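PDB 5GZS: GGDEF family protein, which is a diguanylate cyclase, CdgH, whose periplasmic portion binds arginine and probably acts as the sensor that regulates cyclic di-GMP synthesis. Local coordinates for residues A[4-18]-A[30-43]. Sequence-based numbering, arbitrary orientation.
Sequences TTYKVATEADDVVTR and LEIEYVNYPSFNDI. With ARG (arginine), chain B.
Glu11 follows Thr10 and reaches past Tyr37, Phe40 and Ile43 to the bound arginine. Its CB rests on Ile43 CD1 at 3.7 Å. CG stands anti to the backbone N (chi1 -158°) and lies 3.4 Å from Tyr37 O. The chain bends at chi2, which brings CD near Phe40 N. OE1 accepts from a water, 2.6 Å away, that also donates to Pro38 O. OE2 passes Phe40 CB and accepts from NH2 of the ligand at 3.0 Å. The carboxylate is turned 50° from the Phe40 ring, and the ligand's CG lies over one face of that ring. Asn57, Arg64 and Glu77 help to complete the pocket.

Leading up to this site, strands 6-10 and 32-36 pair in parallel. Donors alternate between the two segments, from Tyr6 N to Glu31 O at one end to Tyr37 N to Thr10 O at the other, 2.7 Å. On one face Val8 CG2 meets Tyr34 CD1 at 3.4 Å, and the Tyr34 hydroxyl bonds Asp22. On the other Lys7 NZ forms a salt bridge with Glu33 OE1 at 2.7 Å, from above the carboxylate plane. Strand 6-10, helix 15-28 and strand 32-36 form a beta-alpha-beta unit, as in periplasmic solute-binding proteins.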
loop_
_atom_site.group_PDB
_atom_site.type_symbol
_atom_site.label_atom_id
_atom_site.label_comp_id
_atom_site.label_asym_id
_atom_site.label_seq_id
_atom_site.Cartn_x
_atom_site.Cartn_y
_atom_site.Cartn_z
ATOM N N THR A 4 -7.008 6.426 54.704
ATOM C CA THR A 4 -8.073 6.234 53.727
ATOM C C THR A 4 -7.759 5.075 52.788
ATOM O O THR A 4 -6.977 4.185 53.125
ATOM C CB THR A 4 -8.312 7.508 52.895
ATOM O OG1 THR A 4 -9.487 7.344 52.092
ATOM C CG2 THR A 4 -7.120 7.783 51.990
ATOM N N THR A 5 -8.372 5.092 51.608
ATOM C CA THR A 5 -8.158 4.044 50.619
ATOM C C THR A 5 -8.549 4.517 49.223
ATOM O O THR A 5 -9.638 5.054 49.020
ATOM C CB THR A 5 -8.957 2.773 50.962
ATOM O OG1 THR A 5 -8.593 2.314 52.269
ATOM C CG2 THR A 5 -8.674 1.676 49.948
ATOM N N TYR A 6 -7.652 4.314 48.262
ATOM C CA TYR A 6 -7.902 4.721 46.881
ATOM C C TYR A 6 -8.467 3.570 46.074
ATOM O O TYR A 6 -7.843 2.511 45.971
ATOM C CB TYR A 6 -6.625 5.238 46.219
ATOM C CG TYR A 6 -6.028 6.425 46.920
ATOM C CD1 TYR A 6 -6.407 7.710 46.582
ATOM C CD2 TYR A 6 -5.088 6.260 47.937
ATOM C CE1 TYR A 6 -5.864 8.811 47.230
ATOM C CE2 TYR A 6 -4.541 7.354 48.594
ATOM C CZ TYR A 6 -4.929 8.626 48.233
ATOM O OH TYR A 6 -4.393 9.720 48.872
ATOM N N LYS A 7 -9.651 3.780 45.501
ATOM C CA LYS A 7 -10.317 2.754 44.723
ATOM C C LYS A 7 -9.907 2.852 43.266
ATOM O O LYS A 7 -10.203 3.844 42.594
ATOM C CB LYS A 7 -11.823 2.893 44.850
ATOM C CG LYS A 7 -12.320 2.965 46.267
ATOM C CD LYS A 7 -12.428 1.609 46.933
ATOM C CE LYS A 7 -13.125 1.779 48.289
ATOM N NZ LYS A 7 -13.473 0.499 48.960
ATOM N N VAL A 8 -9.207 1.843 42.767
ATOM C CA VAL A 8 -8.846 1.863 41.355
ATOM C C VAL A 8 -9.565 0.738 40.606
ATOM O O VAL A 8 -9.649 -0.409 41.070
ATOM C CB VAL A 8 -7.317 1.796 41.161
ATOM C CG1 VAL A 8 -6.606 1.882 42.518
ATOM C CG2 VAL A 8 -6.900 0.570 40.369
ATOM N N ALA A 9 -10.125 1.114 39.458
ATOM C CA ALA A 9 -11.031 0.270 38.692
ATOM C C ALA A 9 -10.305 -0.773 37.871
ATOM O O ALA A 9 -9.220 -0.503 37.346
ATOM C CB ALA A 9 -11.896 1.136 37.773
ATOM N N THR A 10 -10.914 -1.939 37.734
ATOM C CA THR A 10 -10.429 -2.958 36.821
ATOM C C THR A 10 -11.507 -3.722 36.059
ATOM O O THR A 10 -12.551 -4.020 36.581
ATOM C CB THR A 10 -9.530 -3.981 37.512
ATOM O OG1 THR A 10 -10.291 -4.778 38.401
ATOM C CG2 THR A 10 -8.483 -3.301 38.278
ATOM N N GLU A 11 -11.199 -4.055 34.808
ATOM C CA GLU A 11 -12.095 -4.845 33.970
ATOM C C GLU A 11 -11.411 -6.126 33.492
ATOM O O GLU A 11 -10.413 -6.076 32.773
ATOM C CB GLU A 11 -12.573 -4.023 32.773
ATOM C CG GLU A 11 -13.864 -4.527 32.150
ATOM C CD GLU A 11 -13.826 -4.509 30.634
ATOM O OE1 GLU A 11 -14.552 -5.312 30.010
ATOM O OE2 GLU A 11 -13.069 -3.693 30.067
ATOM N N ALA A 12 -11.957 -7.268 33.897
ATOM C CA ALA A 12 -11.418 -8.549 33.535
ATOM C C ALA A 12 -9.987 -8.648 34.036
ATOM O O ALA A 12 -9.697 -8.199 35.101
ATOM C CB ALA A 12 -11.485 -8.731 32.040
ATOM N N ASP A 13 -9.113 -9.278 33.276
ATOM C CA ASP A 13 -7.727 -9.472 33.657
ATOM C C ASP A 13 -6.957 -8.228 33.339
ATOM O O ASP A 13 -6.428 -8.091 32.276
ATOM C CB ASP A 13 -7.135 -10.628 32.882
ATOM C CG ASP A 13 -5.825 -11.059 33.408
ATOM O OD1 ASP A 13 -5.583 -10.908 34.582
ATOM O OD2 ASP A 13 -5.024 -11.582 32.657
ATOM N N ASP A 14 -6.903 -7.311 34.277
ATOM C CA ASP A 14 -6.334 -6.016 34.024
ATOM C C ASP A 14 -4.920 -5.996 34.507
ATOM O O ASP A 14 -4.624 -5.436 35.514
ATOM C CB ASP A 14 -7.163 -4.971 34.719
ATOM C CG ASP A 14 -7.071 -3.660 34.078
ATOM O OD1 ASP A 14 -6.017 -3.344 33.558
ATOM O OD2 ASP A 14 -8.043 -2.924 34.121
ATOM N N VAL A 15 -4.050 -6.630 33.758
ATOM C CA VAL A 15 -2.739 -6.881 34.212
ATOM C C VAL A 15 -1.929 -5.611 34.270
ATOM O O VAL A 15 -1.083 -5.473 35.097
ATOM C CB VAL A 15 -2.094 -7.986 33.377
ATOM C CG1 VAL A 15 -2.371 -7.773 31.934
ATOM C CG2 VAL A 15 -0.620 -8.082 33.619
ATOM N N VAL A 16 -2.212 -4.666 33.402
ATOM C CA VAL A 16 -1.434 -3.431 33.429
ATOM C C VAL A 16 -1.850 -2.540 34.599
ATOM O O VAL A 16 -1.031 -1.780 35.127
ATOM C CB VAL A 16 -1.551 -2.657 32.091
ATOM C CG1 VAL A 16 -0.847 -1.323 32.153
ATOM C CG2 VAL A 16 -0.967 -3.483 30.947
ATOM N N THR A 17 -3.097 -2.655 35.038
ATOM C CA THR A 17 -3.559 -1.833 36.151
ATOM C C THR A 17 -2.959 -2.351 37.449
ATOM O O THR A 17 -2.543 -1.581 38.320
ATOM C CB THR A 17 -5.105 -1.813 36.246
ATOM O OG1 THR A 17 -5.653 -1.263 35.043
ATOM C CG2 THR A 17 -5.570 -0.967 37.424
ATOM N N ARG A 18 -2.909 -3.673 37.557
ATOM C CA ARG A 18 -2.239 -4.349 38.656
ATOM C C ARG A 18 -0.749 -4.037 38.697
ATOM O O ARG A 18 -0.238 -3.608 39.746
ATOM C CB ARG A 18 -2.449 -5.845 38.546
ATOM C CG ARG A 18 -3.742 -6.277 39.120
ATOM C CD ARG A 18 -4.365 -7.343 38.308
ATOM N NE ARG A 18 -3.443 -8.383 37.868
ATOM C CZ ARG A 18 -3.726 -9.165 36.829
ATOM N NH1 ARG A 18 -4.866 -8.959 36.167
ATOM N NH2 ARG A 18 -2.880 -10.112 36.430
ATOM N N LEU A 30 0.985 3.689 49.334
ATOM C CA LEU A 30 -0.450 3.982 49.212
ATOM C C LEU A 30 -1.289 2.727 49.397
ATOM O O LEU A 30 -0.915 1.654 48.942
ATOM C CB LEU A 30 -0.779 4.601 47.848
ATOM C CG LEU A 30 0.051 5.800 47.394
ATOM C CD1 LEU A 30 -0.218 6.108 45.940
ATOM C CD2 LEU A 30 -0.255 7.004 48.247
ATOM N N GLU A 31 -2.438 2.881 50.049
ATOM C CA GLU A 31 -3.400 1.806 50.188
ATOM C C GLU A 31 -4.246 1.764 48.960
ATOM O O GLU A 31 -5.111 2.610 48.773
ATOM C CB GLU A 31 -4.269 1.994 51.432
ATOM C CG GLU A 31 -3.502 1.798 52.708
ATOM C CD GLU A 31 -2.800 0.443 52.757
ATOM O OE1 GLU A 31 -3.291 -0.522 52.131
ATOM O OE2 GLU A 31 -1.748 0.344 53.425
ATOM N N ILE A 32 -3.987 0.786 48.108
ATOM C CA ILE A 32 -4.773 0.627 46.907
ATOM C C ILE A 32 -5.831 -0.411 47.183
ATOM O O ILE A 32 -5.629 -1.318 47.987
ATOM C CB ILE A 32 -3.889 0.219 45.688
ATOM C CG1 ILE A 32 -3.058 1.417 45.214
ATOM C CG2 ILE A 32 -4.714 -0.321 44.541
ATOM C CD1 ILE A 32 -3.759 2.772 45.365
ATOM N N GLU A 33 -6.982 -0.238 46.547
ATOM C CA GLU A 33 -8.040 -1.229 46.547
ATOM C C GLU A 33 -8.604 -1.425 45.145
ATOM O O GLU A 33 -9.270 -0.535 44.621
ATOM C CB GLU A 33 -9.157 -0.802 47.485
ATOM C CG GLU A 33 -10.359 -1.708 47.426
ATOM C CD GLU A 33 -11.313 -1.460 48.564
ATOM O OE1 GLU A 33 -11.034 -0.558 49.391
ATOM O OE2 GLU A 33 -12.340 -2.174 48.641
ATOM N N TYR A 34 -8.370 -2.583 44.544
ATOM C CA TYR A 34 -8.913 -2.809 43.211
ATOM C C TYR A 34 -10.412 -3.106 43.278
ATOM O O TYR A 34 -10.898 -3.779 44.198
ATOM C CB TYR A 34 -8.158 -3.931 42.491
ATOM C CG TYR A 34 -6.709 -3.585 42.282
ATOM C CD1 TYR A 34 -6.328 -2.674 41.324
ATOM C CD2 TYR A 34 -5.724 -4.140 43.084
ATOM C CE1 TYR A 34 -5.011 -2.335 41.151
ATOM C CE2 TYR A 34 -4.412 -3.808 42.928
ATOM C CZ TYR A 34 -4.046 -2.906 41.956
ATOM O OH TYR A 34 -2.706 -2.578 41.794
ATOM N N VAL A 35 -11.139 -2.579 42.297
ATOM C CA VAL A 35 -12.573 -2.826 42.173
ATOM C C VAL A 35 -12.923 -3.384 40.790
ATOM O O VAL A 35 -12.775 -2.682 39.787
ATOM C CB VAL A 35 -13.353 -1.527 42.455
ATOM C CG1 VAL A 35 -14.839 -1.716 42.262
ATOM C CG2 VAL A 35 -13.070 -1.072 43.873
ATOM N N ASN A 36 -13.349 -4.649 40.721
ATOM C CA ASN A 36 -13.755 -5.236 39.431
ATOM C C ASN A 36 -15.025 -4.575 38.913
ATOM O O ASN A 36 -16.017 -4.462 39.637
ATOM C CB ASN A 36 -13.974 -6.750 39.548
ATOM C CG ASN A 36 -14.102 -7.455 38.164
ATOM O OD1 ASN A 36 -14.605 -6.881 37.195
ATOM N ND2 ASN A 36 -13.643 -8.707 38.088
ATOM N N TYR A 37 -14.983 -4.115 37.669
ATOM C CA TYR A 37 -16.184 -3.646 36.983
ATOM C C TYR A 37 -16.467 -4.582 35.829
ATOM O O TYR A 37 -15.569 -4.927 35.062
ATOM C CB TYR A 37 -16.015 -2.217 36.486
ATOM C CG TYR A 37 -16.099 -1.194 37.584
ATOM C CD1 TYR A 37 -17.325 -0.666 37.965
ATOM C CD2 TYR A 37 -14.955 -0.763 38.260
ATOM C CE1 TYR A 37 -17.416 0.276 38.984
ATOM C CE2 TYR A 37 -15.037 0.175 39.274
ATOM C CZ TYR A 37 -16.276 0.688 39.629
ATOM O OH TYR A 37 -16.388 1.619 40.623
ATOM N N PRO A 38 -17.720 -5.006 35.687
ATOM C CA PRO A 38 -18.018 -5.994 34.640
ATOM C C PRO A 38 -17.859 -5.448 33.212
ATOM O O PRO A 38 -17.809 -6.241 32.262
ATOM C CB PRO A 38 -19.470 -6.369 34.925
ATOM C CG PRO A 38 -20.029 -5.175 35.649
ATOM C CD PRO A 38 -18.912 -4.599 36.449
ATOM N N SER A 39 -17.774 -4.126 33.064
ATOM C CA SER A 39 -17.606 -3.507 31.747
ATOM C C SER A 39 -16.785 -2.217 31.782
ATOM O O SER A 39 -16.771 -1.473 32.776
ATOM C CB SER A 39 -18.975 -3.221 31.123
ATOM O OG SER A 39 -18.899 -2.181 30.157
ATOM N N PHE A 40 -16.112 -1.944 30.677
ATOM C CA PHE A 40 -15.263 -0.765 30.584
ATOM C C PHE A 40 -16.053 0.531 30.720
ATOM O O PHE A 40 -15.548 1.543 31.202
ATOM C CB PHE A 40 -14.506 -0.771 29.261
ATOM C CG PHE A 40 -13.963 0.568 28.864
ATOM C CD1 PHE A 40 -12.761 1.017 29.375
ATOM C CD2 PHE A 40 -14.646 1.365 27.971
ATOM C CE1 PHE A 40 -12.256 2.224 28.999
ATOM C CE2 PHE A 40 -14.146 2.584 27.591
ATOM C CZ PHE A 40 -12.945 3.010 28.102
ATOM N N ASN A 41 -17.295 0.520 30.278
ATOM C CA ASN A 41 -18.069 1.739 30.357
ATOM C C ASN A 41 -18.624 1.921 31.772
ATOM O O ASN A 41 -18.777 3.057 32.237
ATOM C CB ASN A 41 -19.140 1.703 29.286
ATOM C CG ASN A 41 -20.006 2.955 29.243
ATOM O OD1 ASN A 41 -21.002 3.056 29.966
ATOM N ND2 ASN A 41 -19.651 3.899 28.373
ATOM N N ASP A 42 -18.870 0.805 32.467
ATOM C CA ASP A 42 -19.074 0.824 33.923
ATOM C C ASP A 42 -17.923 1.546 34.620
ATOM O O ASP A 42 -18.151 2.322 35.534
ATOM C CB ASP A 42 -19.189 -0.593 34.497
ATOM C CG ASP A 42 -20.579 -1.176 34.363
ATOM O OD1 ASP A 42 -21.406 -0.623 33.606
ATOM O OD2 ASP A 42 -20.838 -2.207 35.019
ATOM N N ILE A 43 -16.688 1.262 34.198
ATOM C CA ILE A 43 -15.519 1.890 34.801
ATOM C C ILE A 43 -15.588 3.404 34.597
ATOM O O ILE A 43 -15.461 4.163 35.557
ATOM C CB ILE A 43 -14.174 1.321 34.230
ATOM C CG1 ILE A 43 -13.871 -0.051 34.829
ATOM C CG2 ILE A 43 -13.031 2.264 34.511
ATOM C CD1 ILE A 43 -12.577 -0.653 34.351
HETATM N N ARG B . -8.063 2.632 25.745
HETATM C CA ARG B . -9.313 2.535 25.006
HETATM C C ARG B . -10.331 3.541 25.529
HETATM O O ARG B . -11.254 3.947 24.825
HETATM C CB ARG B . -9.870 1.126 25.093
HETATM C CG ARG B . -10.257 0.697 26.495
HETATM C CD ARG B . -10.466 -0.802 26.493
HETATM N NE ARG B . -10.936 -1.292 27.771
HETATM C CZ ARG B . -10.168 -1.417 28.844
HETATM N NH1 ARG B . -8.885 -1.072 28.799
HETATM N NH2 ARG B . -10.695 -1.873 29.968
HETATM O OXT ARG B . -10.254 3.972 26.674
HETATM O O HOH W 1 -15.491 -7.674 30.519
#